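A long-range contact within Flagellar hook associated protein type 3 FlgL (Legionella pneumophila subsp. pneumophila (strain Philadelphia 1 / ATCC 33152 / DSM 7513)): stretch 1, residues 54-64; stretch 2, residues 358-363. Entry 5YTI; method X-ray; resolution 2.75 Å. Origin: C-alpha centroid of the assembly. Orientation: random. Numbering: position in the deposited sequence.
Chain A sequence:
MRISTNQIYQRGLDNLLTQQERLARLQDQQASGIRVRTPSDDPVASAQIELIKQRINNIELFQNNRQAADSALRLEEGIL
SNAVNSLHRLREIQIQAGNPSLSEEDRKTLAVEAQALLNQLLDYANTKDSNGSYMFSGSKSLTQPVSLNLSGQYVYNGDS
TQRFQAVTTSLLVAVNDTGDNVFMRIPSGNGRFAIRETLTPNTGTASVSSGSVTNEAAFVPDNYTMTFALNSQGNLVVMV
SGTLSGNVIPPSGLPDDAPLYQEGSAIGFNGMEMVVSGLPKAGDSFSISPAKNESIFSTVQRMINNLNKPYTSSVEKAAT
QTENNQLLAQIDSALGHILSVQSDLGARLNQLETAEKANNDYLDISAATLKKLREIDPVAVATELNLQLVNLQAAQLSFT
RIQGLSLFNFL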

# COMPACT_ATOMS: atom_id res chain seq x y z
N GLN A 54 -6.51 -45.21 9.95
CA GLN A 54 -6.01 -43.86 10.36
C GLN A 54 -5.95 -42.88 9.17
O GLN A 54 -5.89 -41.67 9.40
CB GLN A 54 -4.65 -43.91 11.11
CG GLN A 54 -4.45 -42.77 12.11
N ARG A 55 -5.98 -43.40 7.94
CA ARG A 55 -6.00 -42.57 6.71
C ARG A 55 -7.40 -42.02 6.54
O ARG A 55 -7.61 -40.83 6.36
CB ARG A 55 -5.63 -43.39 5.45
CG ARG A 55 -5.06 -42.56 4.29
CD ARG A 55 -4.92 -43.30 2.94
NE ARG A 55 -4.32 -44.64 3.01
CZ ARG A 55 -3.03 -44.92 3.17
NH1 ARG A 55 -2.11 -43.96 3.31
NH2 ARG A 55 -2.64 -46.20 3.22
N ILE A 56 -8.37 -42.92 6.63
CA ILE A 56 -9.75 -42.52 6.63
C ILE A 56 -10.01 -41.55 7.79
O ILE A 56 -10.77 -40.61 7.62
CB ILE A 56 -10.67 -43.75 6.67
CG1 ILE A 56 -10.44 -44.61 5.43
CG2 ILE A 56 -12.13 -43.35 6.75
CD1 ILE A 56 -10.91 -46.03 5.65
N ASN A 57 -9.39 -41.73 8.96
CA ASN A 57 -9.58 -40.76 10.04
C ASN A 57 -9.00 -39.40 9.64
O ASN A 57 -9.58 -38.34 9.93
CB ASN A 57 -8.95 -41.23 11.36
CG ASN A 57 -9.75 -42.33 12.03
OD1 ASN A 57 -10.97 -42.27 12.07
ND2 ASN A 57 -9.05 -43.33 12.59
N ASN A 58 -7.85 -39.42 8.95
CA ASN A 58 -7.28 -38.18 8.39
C ASN A 58 -8.25 -37.51 7.38
O ASN A 58 -8.50 -36.30 7.47
CB ASN A 58 -5.88 -38.44 7.77
CG ASN A 58 -4.79 -38.58 8.82
OD1 ASN A 58 -4.78 -37.84 9.80
ND2 ASN A 58 -3.88 -39.52 8.63
N ILE A 59 -8.80 -38.31 6.46
CA ILE A 59 -9.71 -37.82 5.43
C ILE A 59 -10.96 -37.14 5.99
O ILE A 59 -11.43 -36.15 5.43
CB ILE A 59 -10.17 -38.95 4.49
CG1 ILE A 59 -9.01 -39.43 3.65
CG2 ILE A 59 -11.30 -38.46 3.59
CD1 ILE A 59 -9.38 -40.55 2.68
N GLU A 60 -11.52 -37.66 7.07
CA GLU A 60 -12.71 -37.05 7.67
C GLU A 60 -12.39 -35.65 8.17
O GLU A 60 -13.24 -34.75 8.10
CB GLU A 60 -13.25 -37.92 8.80
CG GLU A 60 -13.84 -39.24 8.31
CD GLU A 60 -13.84 -40.32 9.36
OE1 GLU A 60 -13.32 -40.09 10.47
OE2 GLU A 60 -14.35 -41.42 9.06
N LEU A 61 -11.17 -35.49 8.66
CA LEU A 61 -10.69 -34.22 9.19
C LEU A 61 -10.41 -33.22 8.05
O LEU A 61 -10.72 -32.01 8.17
CB LEU A 61 -9.41 -34.46 10.01
CG LEU A 61 -8.72 -33.20 10.54
CD1 LEU A 61 -9.60 -32.53 11.59
CD2 LEU A 61 -7.33 -33.51 11.08
N PHE A 62 -9.81 -33.73 6.98
CA PHE A 62 -9.53 -32.95 5.78
C PHE A 62 -10.85 -32.45 5.14
O PHE A 62 -10.95 -31.26 4.81
CB PHE A 62 -8.69 -33.77 4.75
CG PHE A 62 -7.24 -34.07 5.16
CD1 PHE A 62 -6.63 -33.46 6.28
CD2 PHE A 62 -6.47 -34.95 4.39
CE1 PHE A 62 -5.31 -33.76 6.62
CE2 PHE A 62 -5.15 -35.24 4.74
CZ PHE A 62 -4.58 -34.65 5.86
N GLN A 63 -11.84 -33.33 4.99
CA GLN A 63 -13.20 -32.94 4.53
C GLN A 63 -13.93 -31.98 5.50
O GLN A 63 -14.59 -31.03 5.06
CB GLN A 63 -14.10 -34.18 4.27
CG GLN A 63 -13.45 -35.31 3.47
CD GLN A 63 -14.38 -35.93 2.45
OE1 GLN A 63 -14.68 -35.31 1.42
NE2 GLN A 63 -14.82 -37.17 2.71
N ASN A 64 -13.83 -32.22 6.81
CA ASN A 64 -14.39 -31.33 7.84
C ASN A 64 -13.70 -29.96 7.74
O ASN A 64 -14.36 -28.93 7.61
CB ASN A 64 -14.22 -31.95 9.25
CG ASN A 64 -15.26 -31.45 10.27
OD1 ASN A 64 -16.46 -31.80 10.20
ND2 ASN A 64 -14.79 -30.68 11.26
N ALA A 358 -10.70 -34.27 -4.86
CA ALA A 358 -9.47 -35.02 -4.60
C ALA A 358 -9.54 -35.86 -3.33
O ALA A 358 -8.81 -36.84 -3.19
CB ALA A 358 -8.29 -34.07 -4.53
N ASN A 359 -10.38 -35.46 -2.38
CA ASN A 359 -10.62 -36.25 -1.16
C ASN A 359 -11.66 -37.35 -1.41
O ASN A 359 -11.64 -38.38 -0.76
CB ASN A 359 -11.03 -35.35 0.01
CG ASN A 359 -9.87 -34.51 0.55
OD1 ASN A 359 -8.71 -34.71 0.15
ND2 ASN A 359 -10.16 -33.60 1.45
N ASN A 360 -12.58 -37.15 -2.34
CA ASN A 360 -13.47 -38.25 -2.70
C ASN A 360 -12.72 -39.23 -3.63
O ASN A 360 -13.16 -40.37 -3.77
CB ASN A 360 -14.84 -37.77 -3.28
CG ASN A 360 -15.91 -37.49 -2.19
OD1 ASN A 360 -16.08 -38.26 -1.22
ND2 ASN A 360 -16.65 -36.39 -2.36
N ASP A 361 -11.62 -38.81 -4.26
CA ASP A 361 -10.76 -39.71 -5.10
C ASP A 361 -9.87 -40.62 -4.21
O ASP A 361 -9.67 -41.81 -4.51
CB ASP A 361 -9.81 -38.93 -6.06
CG ASP A 361 -10.48 -38.49 -7.38
OD1 ASP A 361 -11.46 -39.11 -7.83
OD2 ASP A 361 -9.98 -37.51 -8.00
N TYR A 362 -9.36 -40.03 -3.12
CA TYR A 362 -8.44 -40.66 -2.14
C TYR A 362 -9.19 -41.55 -1.13
O TYR A 362 -8.57 -42.31 -0.38
CB TYR A 362 -7.66 -39.53 -1.42
CG TYR A 362 -6.48 -39.93 -0.52
CD1 TYR A 362 -5.60 -40.96 -0.88
CD2 TYR A 362 -6.20 -39.22 0.66
CE1 TYR A 362 -4.52 -41.30 -0.06
CE2 TYR A 362 -5.13 -39.55 1.47
CZ TYR A 362 -4.29 -40.59 1.10
OH TYR A 362 -3.22 -40.92 1.90
N LEU A 363 -10.51 -41.45 -1.11
CA LEU A 363 -11.37 -42.35 -0.32
C LEU A 363 -11.91 -43.47 -1.21
O LEU A 363 -11.87 -44.64 -0.84
CB LEU A 363 -12.54 -41.54 0.24
CG LEU A 363 -13.59 -42.22 1.11
CD1 LEU A 363 -13.05 -42.34 2.53
CD2 LEU A 363 -14.88 -41.41 1.06

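Two helices that run almost antiparallel can pack with no hydrogen bond between them, provided that the side chains of one find room between those of the other. The contact between residues 54-64 and 358-363 of FlgL illustrates the principle on a small scale. The N-to-C directions differ by 166° and the axes come no closer than 10.5 Å, a spacing at which side chains make the contacts, some of them reaching the opposing backbone. Some 467 Å² of surface is buried, counting both sides, between residues at least 296 positions apart in sequence.

The central bump is Ile-59. Its CA-to-CB bond points toward the second helix, and its m,t conformation extends the side chain so that CD1 enters the hollow formed by Tyr-362 and Leu-363. There Ile-59 CD1 lies 3.6 Å from the backbone O of Tyr-362, 4.0 Å from CD2 of the same residue, 4.0 Å from CA of Leu-363 and 4.1 Å from CD1 of Leu-363. A single methyl thus touches both side chains and the backbone between them. Ile-56, one helical turn earlier, adds a looser apolar contact, its CG2 standing 4.4 Å from CD1 of Leu-363.

In the other direction, Asn-359 and Tyr-362 project toward the first helix. The antiparallel course sets Asn-359 beside the later part of stretch 1, packed among Ile-59, Phe-62 and Gln-63, where its ND2 approaches CB of Phe-62 at 3.6 Å and its CB lies 3.9 Å from OE1 of Gln-63. This is packing by a polar side chain: the amide fills space here, while its ND2 is hydrogen-bonded elsewhere in the structure. Gln-63 reaches its place differently. Its CA-to-CB bond points sideways, but the end of the side chain bends nearer, bringing OE1 alongside Asn-359.

Tyr-362, which has the largest area covered in the contact, extends along the earlier part of stretch 1, its side chain lying against Arg-55 and Ile-59. Its ring meets CD1 of Ile-59 obliquely, and Tyr-362 OH reaches 3.1 Å from CD of Arg-55. The hydroxyl also lies at the edge of the Arg-55 guanidinium, near its plane, but no hydrogen bond joins the two residues; the approach is one of close packing.

The lesson is that fit alone can account for the direct contacts across such a pair. Regular i to i+4 backbone hydrogen bonds, such as Ile-59 N to Arg-55 O at 2.8 Å, hold the first helix in shape, and the side chains then interlock as bumps and hollows.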